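Local coordinates for NTD biosynthesis operon protein NtdA (Bacillus subtilis subsp. subtilis, PDB 4K2M), which catalyses the pyridoxal phosphate-dependent, glutamate-driven transamination of 3-dehydro-glucose 6-phosphate to kanosamine 6-phosphate in antibiotic biosynthesis, at residues 195-200 against 205-210; 168-173 against 177-182; 232-237 against 241-246. All coordinates share one frame; numbering follows the deposited sequence.

How the contacts relate
All three contacts belong to the aspartate aminotransferase fold of NtdA and follow one another along the chain in the order contact 2, contact 1, contact 3. Contact 2 lies where strand 166-169 leaves one edge of the seven-stranded mixed sheet; contact 1 joins the end of strand 192-195 to helix 207-217; contact 3 folds a loop against strand 240-244, deeper in the sheet. Centre to centre, contact 1 lies about 9 Å from contact 2, touching it through H209, and about 11 Å from contact 3, where H199 packs on L234; contacts 2 and 3, about 19 Å apart, do not touch. V198 of contact 1 and S244 and N246 of contact 3 line the pocket of the bound aldimine.

Contact 1. Residues 195-200 against 205-210; sequences ILPVHL and SDMQHI
M207 reaches P197 and H199 through a side chain bent at every torsion. CB starts it with CG beside the backbone N and anti to the carbonyl carbon (chi1 -68°), and CG comes up to the imidazole, 3.8 Å from H199 CE1. The next bend carries SD to the edge of that ring, in its plane, 3.6 Å from H199 CE1, a sulfur-aromatic contact made at the rim and not over a face. SD also packs on the proline, 3.7 Å from P197 CG, and the last bend sets the terminal CE against that same carbon. Beside it, I210 sends CD1 to CB of P197 at 3.7 Å, while its other branch, CG2, meets CG2 of I195 at 3.9 Å. These contacts lay the first turn of helix 207-217 on the residues that leave strand 192-195. At ND1, H199 shares a 3.2 Å hydrogen bond with S205 OG, and its NE2 is bonded to E223 OE1 on strand 220-224. With both ring nitrogens engaged, the imidazole is fixed in rotation.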
# COMPACT_ATOMS: atom_id res chain seq x y z
N ILE A 195 22.15 4.96 -12.53
CA ILE A 195 21.95 6.39 -12.29
C ILE A 195 20.47 6.59 -12.01
O ILE A 195 19.62 6.08 -12.75
CB ILE A 195 22.31 7.24 -13.51
CG1 ILE A 195 23.71 6.90 -14.02
CG2 ILE A 195 22.25 8.70 -13.15
CD1 ILE A 195 24.12 7.73 -15.26
N LEU A 196 20.16 7.34 -10.95
CA LEU A 196 18.76 7.57 -10.53
C LEU A 196 18.52 9.07 -10.47
O LEU A 196 18.56 9.68 -9.40
CB LEU A 196 18.53 6.93 -9.15
CG LEU A 196 17.13 6.50 -8.70
CD1 LEU A 196 17.17 6.02 -7.25
CD2 LEU A 196 16.11 7.58 -8.87
N PRO A 197 18.27 9.68 -11.62
CA PRO A 197 17.93 11.11 -11.65
C PRO A 197 16.54 11.33 -11.08
O PRO A 197 15.66 10.47 -11.22
CB PRO A 197 17.93 11.45 -13.14
CG PRO A 197 17.67 10.15 -13.84
CD PRO A 197 18.26 9.08 -12.97
N VAL A 198 16.34 12.47 -10.45
CA VAL A 198 15.03 12.84 -9.93
C VAL A 198 14.53 14.09 -10.64
O VAL A 198 15.25 15.09 -10.75
CB VAL A 198 15.11 13.14 -8.44
CG1 VAL A 198 13.71 13.52 -7.89
CG2 VAL A 198 15.68 11.95 -7.68
N HIS A 199 13.30 14.05 -11.13
CA HIS A 199 12.76 15.24 -11.78
C HIS A 199 12.14 16.11 -10.71
O HIS A 199 10.92 16.18 -10.55
CB HIS A 199 11.77 14.86 -12.88
CG HIS A 199 12.37 13.91 -13.87
ND1 HIS A 199 13.67 14.02 -14.29
CD2 HIS A 199 11.86 12.80 -14.47
CE1 HIS A 199 13.95 13.02 -15.12
NE2 HIS A 199 12.87 12.27 -15.24
N LEU A 200 13.00 16.75 -9.94
CA LEU A 200 12.60 17.38 -8.69
C LEU A 200 11.75 18.62 -8.93
O LEU A 200 12.06 19.45 -9.80
CB LEU A 200 13.84 17.77 -7.89
CG LEU A 200 13.58 18.14 -6.43
CD1 LEU A 200 12.91 16.98 -5.67
CD2 LEU A 200 14.92 18.51 -5.78
N SER A 205 15.06 16.44 -15.56
CA SER A 205 16.51 16.34 -15.54
C SER A 205 17.04 16.33 -16.97
O SER A 205 16.28 16.09 -17.91
CB SER A 205 16.95 15.05 -14.87
OG SER A 205 16.57 15.02 -13.51
N ASP A 206 18.35 16.54 -17.14
CA ASP A 206 18.96 16.52 -18.47
C ASP A 206 19.17 15.09 -18.92
O ASP A 206 20.29 14.57 -18.90
CB ASP A 206 20.29 17.27 -18.46
CG ASP A 206 20.88 17.46 -19.87
OD1 ASP A 206 20.38 16.85 -20.86
OD2 ASP A 206 21.86 18.22 -19.97
N MET A 207 18.09 14.45 -19.36
CA MET A 207 18.11 13.00 -19.56
C MET A 207 18.97 12.55 -20.75
O MET A 207 19.59 11.47 -20.69
CB MET A 207 16.69 12.44 -19.67
CG MET A 207 15.89 12.52 -18.36
SD MET A 207 16.65 11.56 -17.06
CE MET A 207 16.38 9.90 -17.66
N GLN A 208 19.02 13.34 -21.80
CA GLN A 208 19.87 12.96 -22.94
C GLN A 208 21.35 12.86 -22.54
O GLN A 208 22.05 11.90 -22.91
CB GLN A 208 19.69 13.92 -24.13
CG GLN A 208 20.50 13.50 -25.36
CD GLN A 208 20.21 14.35 -26.58
OE1 GLN A 208 19.74 15.49 -26.46
NE2 GLN A 208 20.48 13.81 -27.76
N HIS A 209 21.81 13.82 -21.76
CA HIS A 209 23.20 13.85 -21.32
C HIS A 209 23.43 12.70 -20.33
O HIS A 209 24.42 11.99 -20.42
CB HIS A 209 23.50 15.22 -20.71
CG HIS A 209 24.95 15.46 -20.42
ND1 HIS A 209 25.91 14.49 -20.57
CD2 HIS A 209 25.59 16.57 -20.00
CE1 HIS A 209 27.09 14.99 -20.25
NE2 HIS A 209 26.93 16.26 -19.90
N ILE A 210 22.49 12.49 -19.41
CA ILE A 210 22.56 11.36 -18.50
C ILE A 210 22.64 10.03 -19.27
O ILE A 210 23.45 9.16 -18.93
CB ILE A 210 21.38 11.38 -17.49
CG1 ILE A 210 21.51 12.60 -16.57
CG2 ILE A 210 21.34 10.08 -16.67
CD1 ILE A 210 20.30 12.83 -15.65

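Contact 2. Residues 168-173 against 177-182; sequences IYVDIN and FCIDPD
V170 and I179 meet obliquely, and very closely: CG2 of V170 lies 3.4 Å from CG1 of I179, tighter than usual van der Waals contact, and nearly as close to its CD1. With CG1 of the valine anti to the carbonyl carbon (chi1 -51°), CG2 falls between the backbone N and the carbonyl carbon and faces the extended isoleucine chain. I172 packs instead on F177, its CG2 resting 3.6 Å from the carbonyl O of F177 and its CD1 approaching F177 near CA and the ring atom CD1. The backbones form a single beta bridge, I172 with I179. N173 N gives a nearly straight-on bond to C178 O (2.7 Å), while D180 N reaches D171 O at 3.0 Å, in the carbonyl plane on a lone pair. F177 N closes the turn on N173 O with a more bent bond of 2.8 Å. A water accepts from N173 ND2 and donates to D180 OD1, which also takes D182 N from above the carboxylate plane in an Asx turn. D171 OD1 and OD2 accept from T405 OG1 and H404 N, respectively, at the start of helix 403-411, whose A408 also touches I172 and F177. V170 and I179 both lie on I147 of strand 145-148, and I179 extends to I210 of helix 207-217.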
# COMPACT_ATOMS: atom_id res chain seq x y z
N ILE A 168 25.16 6.89 -3.96
CA ILE A 168 26.35 7.70 -4.18
C ILE A 168 25.87 9.08 -4.62
O ILE A 168 25.36 9.27 -5.73
CB ILE A 168 27.27 7.07 -5.23
CG1 ILE A 168 27.76 5.69 -4.76
CG2 ILE A 168 28.49 7.97 -5.50
CD1 ILE A 168 28.60 5.70 -3.47
N TYR A 169 26.00 10.04 -3.72
CA TYR A 169 25.42 11.35 -3.98
C TYR A 169 26.34 12.21 -4.83
O TYR A 169 27.56 12.30 -4.59
CB TYR A 169 25.11 12.03 -2.65
CG TYR A 169 24.11 11.23 -1.85
CD1 TYR A 169 22.79 11.14 -2.28
CD2 TYR A 169 24.48 10.54 -0.71
CE1 TYR A 169 21.86 10.40 -1.58
CE2 TYR A 169 23.55 9.80 0.01
CZ TYR A 169 22.25 9.74 -0.44
OH TYR A 169 21.30 9.01 0.25
N VAL A 170 25.76 12.82 -5.85
CA VAL A 170 26.47 13.82 -6.64
C VAL A 170 25.70 15.14 -6.67
O VAL A 170 24.48 15.18 -6.43
CB VAL A 170 26.82 13.34 -8.08
CG1 VAL A 170 27.50 12.00 -8.04
CG2 VAL A 170 25.60 13.26 -8.92
N ASP A 171 26.42 16.21 -6.98
CA ASP A 171 25.91 17.57 -6.85
C ASP A 171 24.83 17.86 -7.89
O ASP A 171 24.78 17.22 -8.94
CB ASP A 171 27.07 18.56 -7.02
CG ASP A 171 27.05 19.69 -6.00
OD1 ASP A 171 26.09 19.77 -5.20
OD2 ASP A 171 28.00 20.50 -5.99
N ILE A 172 23.96 18.81 -7.57
CA ILE A 172 22.90 19.24 -8.49
C ILE A 172 23.33 20.47 -9.27
O ILE A 172 24.29 21.14 -8.92
CB ILE A 172 21.62 19.62 -7.75
CG1 ILE A 172 21.95 20.71 -6.71
CG2 ILE A 172 20.98 18.39 -7.12
CD1 ILE A 172 20.75 21.45 -6.15
N ASN A 173 22.60 20.76 -10.34
CA ASN A 173 22.69 22.06 -10.99
C ASN A 173 21.87 23.00 -10.08
O ASN A 173 20.72 22.72 -9.78
CB ASN A 173 22.11 21.93 -12.40
CG ASN A 173 21.95 23.26 -13.11
OD1 ASN A 173 21.47 24.25 -12.54
ND2 ASN A 173 22.30 23.28 -14.40
N PHE A 177 17.93 22.48 -9.83
CA PHE A 177 17.79 21.57 -8.68
C PHE A 177 17.87 20.09 -9.05
O PHE A 177 17.65 19.22 -8.19
CB PHE A 177 16.52 21.85 -7.87
CG PHE A 177 16.44 23.25 -7.34
CD1 PHE A 177 17.13 23.61 -6.18
CD2 PHE A 177 15.64 24.20 -7.98
CE1 PHE A 177 17.04 24.91 -5.68
CE2 PHE A 177 15.55 25.49 -7.49
CZ PHE A 177 16.25 25.85 -6.34
N CYS A 178 18.22 19.79 -10.29
CA CYS A 178 18.35 18.41 -10.74
C CYS A 178 19.81 17.99 -10.79
O CYS A 178 20.71 18.83 -10.84
CB CYS A 178 17.71 18.21 -12.12
SG CYS A 178 15.94 18.50 -12.10
N ILE A 179 20.02 16.68 -10.79
CA ILE A 179 21.37 16.12 -10.78
C ILE A 179 22.22 16.70 -11.92
O ILE A 179 21.77 16.79 -13.06
CB ILE A 179 21.32 14.58 -10.84
CG1 ILE A 179 22.71 13.96 -10.66
CG2 ILE A 179 20.65 14.08 -12.12
CD1 ILE A 179 22.64 12.44 -10.50
N ASP A 180 23.43 17.13 -11.61
CA ASP A 180 24.27 17.78 -12.62
C ASP A 180 24.96 16.69 -13.44
O ASP A 180 25.80 15.95 -12.93
CB ASP A 180 25.30 18.68 -11.92
CG ASP A 180 26.10 19.54 -12.89
OD1 ASP A 180 26.04 19.33 -14.12
OD2 ASP A 180 26.81 20.44 -12.40
N PRO A 181 24.60 16.58 -14.73
CA PRO A 181 25.16 15.46 -15.50
C PRO A 181 26.67 15.62 -15.60
O PRO A 181 27.39 14.63 -15.74
CB PRO A 181 24.54 15.63 -16.89
CG PRO A 181 23.35 16.51 -16.69
CD PRO A 181 23.72 17.43 -15.55
N ASP A 182 27.14 16.85 -15.51
CA ASP A 182 28.58 17.10 -15.53
C ASP A 182 29.32 16.63 -14.27
O ASP A 182 30.54 16.75 -14.20
CB ASP A 182 28.86 18.57 -15.78
CG ASP A 182 28.53 18.99 -17.20
OD1 ASP A 182 28.74 18.17 -18.12
OD2 ASP A 182 28.07 20.14 -17.39
O HOH W 1 24.05 21.15 -15.43

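Contact 3. Residues 232-237 against 241-246; sequences TDLGKY and TTLSFN. With O1G (3-deoxy-3-[(E)-({3-hydroxy-2-methyl-5-[(phosphonooxy)methyl]pyridin-4-yl}methylidene)amino]-6-O-phosphono-alpha-D-gluco pyranose), chain C.
L234 and G235, the middle residues of a type II beta turn from D233 to K236, lie against the start of strand 240-244, where the closest CA atoms, those of G235 and T241, are 5.7 Å apart. The turn is closed by the bond from K236 N to D233 O, and no hydrogen bond crosses to the strand. G235 adopts a positive phi (89°), and its bare CA approaches T241 OG1 to 3.3 Å. T241 OG1 is itself bonded to E223 of the adjacent strand 220-224. L234 packs obliquely on two side chains of the strand: CG and CD2 both lie 4.1 Å from CG2 of T241, and CD2 also meets CD2 of L243 at 4.2 Å. The strand belongs to the large mixed sheet of the aspartate aminotransferase fold, parallel to strand 220-224 and antiparallel to strand 258-262. At its C-terminal end it reaches the active site, where S244 OG, held anti to its own N (chi1 172°), donates to OP2 of the cofactor phosphate of O1G at 2.6 Å and accepts from N246 N, straight on at 166°, in an ST turn. N246 ND2 makes a weak bond of 2.7 Å to OP6 of the sugar phosphate, while its OD1 accepts from Y248 N and from NZ of K249, the lysine to which the cofactor attaches in the resting enzyme but which is unattached here.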
# COMPACT_ATOMS: atom_id res chain seq x y z
N THR A 232 6.80 16.26 -21.10
CA THR A 232 6.98 15.82 -22.48
C THR A 232 8.22 14.93 -22.58
O THR A 232 9.28 15.23 -22.00
CB THR A 232 7.13 17.03 -23.39
OG1 THR A 232 5.86 17.69 -23.48
CG2 THR A 232 7.59 16.62 -24.79
N ASP A 233 8.07 13.82 -23.30
CA ASP A 233 9.15 12.86 -23.53
C ASP A 233 9.62 12.18 -22.26
O ASP A 233 10.74 11.69 -22.19
CB ASP A 233 10.33 13.51 -24.24
CG ASP A 233 10.04 13.82 -25.68
OD1 ASP A 233 9.16 13.16 -26.26
OD2 ASP A 233 10.69 14.74 -26.22
N LEU A 234 8.74 12.12 -21.26
CA LEU A 234 9.09 11.41 -20.03
C LEU A 234 9.42 9.96 -20.36
O LEU A 234 8.65 9.26 -21.03
CB LEU A 234 7.91 11.46 -19.06
CG LEU A 234 8.20 10.89 -17.67
CD1 LEU A 234 9.30 11.73 -17.02
CD2 LEU A 234 6.94 10.89 -16.84
N GLY A 235 10.59 9.50 -19.92
CA GLY A 235 10.98 8.12 -20.14
C GLY A 235 11.71 7.83 -21.43
O GLY A 235 12.13 6.68 -21.65
N LYS A 236 11.88 8.84 -22.29
CA LYS A 236 12.52 8.61 -23.58
C LYS A 236 13.88 7.94 -23.45
O LYS A 236 14.20 7.01 -24.20
CB LYS A 236 12.67 9.93 -24.34
CG LYS A 236 13.32 9.77 -25.71
CD LYS A 236 13.13 11.04 -26.53
CE LYS A 236 13.86 10.96 -27.86
NZ LYS A 236 13.78 12.27 -28.57
N TYR A 237 14.66 8.41 -22.49
CA TYR A 237 16.02 7.91 -22.32
C TYR A 237 16.21 7.03 -21.08
O TYR A 237 17.34 6.72 -20.71
CB TYR A 237 16.98 9.09 -22.24
CG TYR A 237 17.00 9.92 -23.51
CD1 TYR A 237 17.56 9.41 -24.68
CD2 TYR A 237 16.49 11.21 -23.52
CE1 TYR A 237 17.59 10.18 -25.84
CE2 TYR A 237 16.51 11.98 -24.67
CZ TYR A 237 17.07 11.46 -25.82
OH TYR A 237 17.09 12.24 -26.96
N THR A 241 10.85 4.12 -15.74
CA THR A 241 10.31 5.37 -15.22
C THR A 241 9.41 5.06 -14.02
O THR A 241 8.60 4.14 -14.08
CB THR A 241 9.44 6.05 -16.31
OG1 THR A 241 10.28 6.40 -17.44
CG2 THR A 241 8.75 7.31 -15.78
N THR A 242 9.54 5.81 -12.93
CA THR A 242 8.64 5.58 -11.80
C THR A 242 7.74 6.78 -11.56
O THR A 242 8.17 7.93 -11.72
CB THR A 242 9.41 5.25 -10.53
OG1 THR A 242 10.23 6.38 -10.18
CG2 THR A 242 10.29 4.04 -10.76
N LEU A 243 6.51 6.51 -11.16
CA LEU A 243 5.54 7.55 -10.86
C LEU A 243 4.99 7.35 -9.47
O LEU A 243 4.99 6.23 -8.96
CB LEU A 243 4.37 7.49 -11.85
CG LEU A 243 4.72 7.84 -13.30
CD1 LEU A 243 3.54 7.58 -14.22
CD2 LEU A 243 5.16 9.30 -13.41
N SER A 244 4.52 8.43 -8.85
CA SER A 244 3.72 8.37 -7.62
C SER A 244 2.35 8.92 -7.91
O SER A 244 2.22 9.91 -8.65
CB SER A 244 4.33 9.22 -6.52
OG SER A 244 3.43 9.29 -5.41
N PHE A 245 1.33 8.30 -7.32
CA PHE A 245 -0.04 8.82 -7.39
C PHE A 245 -0.52 9.14 -5.99
O PHE A 245 -1.70 9.07 -5.68
CB PHE A 245 -0.99 7.81 -8.06
CG PHE A 245 -0.51 7.35 -9.40
CD1 PHE A 245 -0.17 8.26 -10.38
CD2 PHE A 245 -0.35 5.99 -9.65
CE1 PHE A 245 0.30 7.83 -11.62
CE2 PHE A 245 0.11 5.55 -10.88
CZ PHE A 245 0.44 6.46 -11.87
N ASN A 246 0.43 9.49 -5.13
CA ASN A 246 0.07 10.02 -3.82
C ASN A 246 -0.88 11.23 -4.01
O ASN A 246 -0.80 11.95 -5.01
CB ASN A 246 1.37 10.37 -3.07
CG ASN A 246 1.17 11.38 -1.97
OD1 ASN A 246 1.14 12.59 -2.23
ND2 ASN A 246 1.08 10.90 -0.72
P O1G C . 5.29 7.82 -2.69
C3A O1G C . 8.80 12.20 -4.19
O3 O1G C . 8.42 13.48 -3.98
C1 O1G C . 5.67 14.79 0.71
N1' O1G C . 10.23 10.59 -5.18
C2 O1G C . 6.51 14.30 -0.47
O2 O1G C . 6.71 15.51 -1.28
C9A O1G C . 9.90 11.88 -5.00
C2A O1G C . 10.73 12.93 -5.72
C3 O1G C . 5.84 13.18 -1.29
N3' O1G C . 6.90 12.69 -2.18
O1 O1G C . 4.53 15.54 0.28
C4 O1G C . 5.24 12.09 -0.39
O4 O1G C . 4.29 11.46 -1.29
C4A O1G C . 8.07 11.20 -3.57
C4B O1G C . 6.93 11.51 -2.69
C5 O1G C . 4.40 12.76 0.69
O5 O1G C . 5.18 13.67 1.47
C5A O1G C . 8.44 9.87 -3.76
C5T O1G C . 7.76 8.63 -3.15
C6 O1G C . 3.91 11.82 1.76
C6A O1G C . 9.54 9.60 -4.57
OP1 O1G C . 5.98 6.59 -2.16
OP2 O1G C . 4.18 7.51 -3.64
OP3 O1G C . 4.93 8.82 -1.56
OP4 O1G C . 6.40 8.56 -3.64
O6 O1G C . 2.95 12.34 2.60
P' O1G C . 1.80 11.39 3.21
OP6 O1G C . 1.01 10.90 2.02
OP7 O1G C . 2.46 10.29 4.01
OP8 O1G C . 1.02 12.38 4.09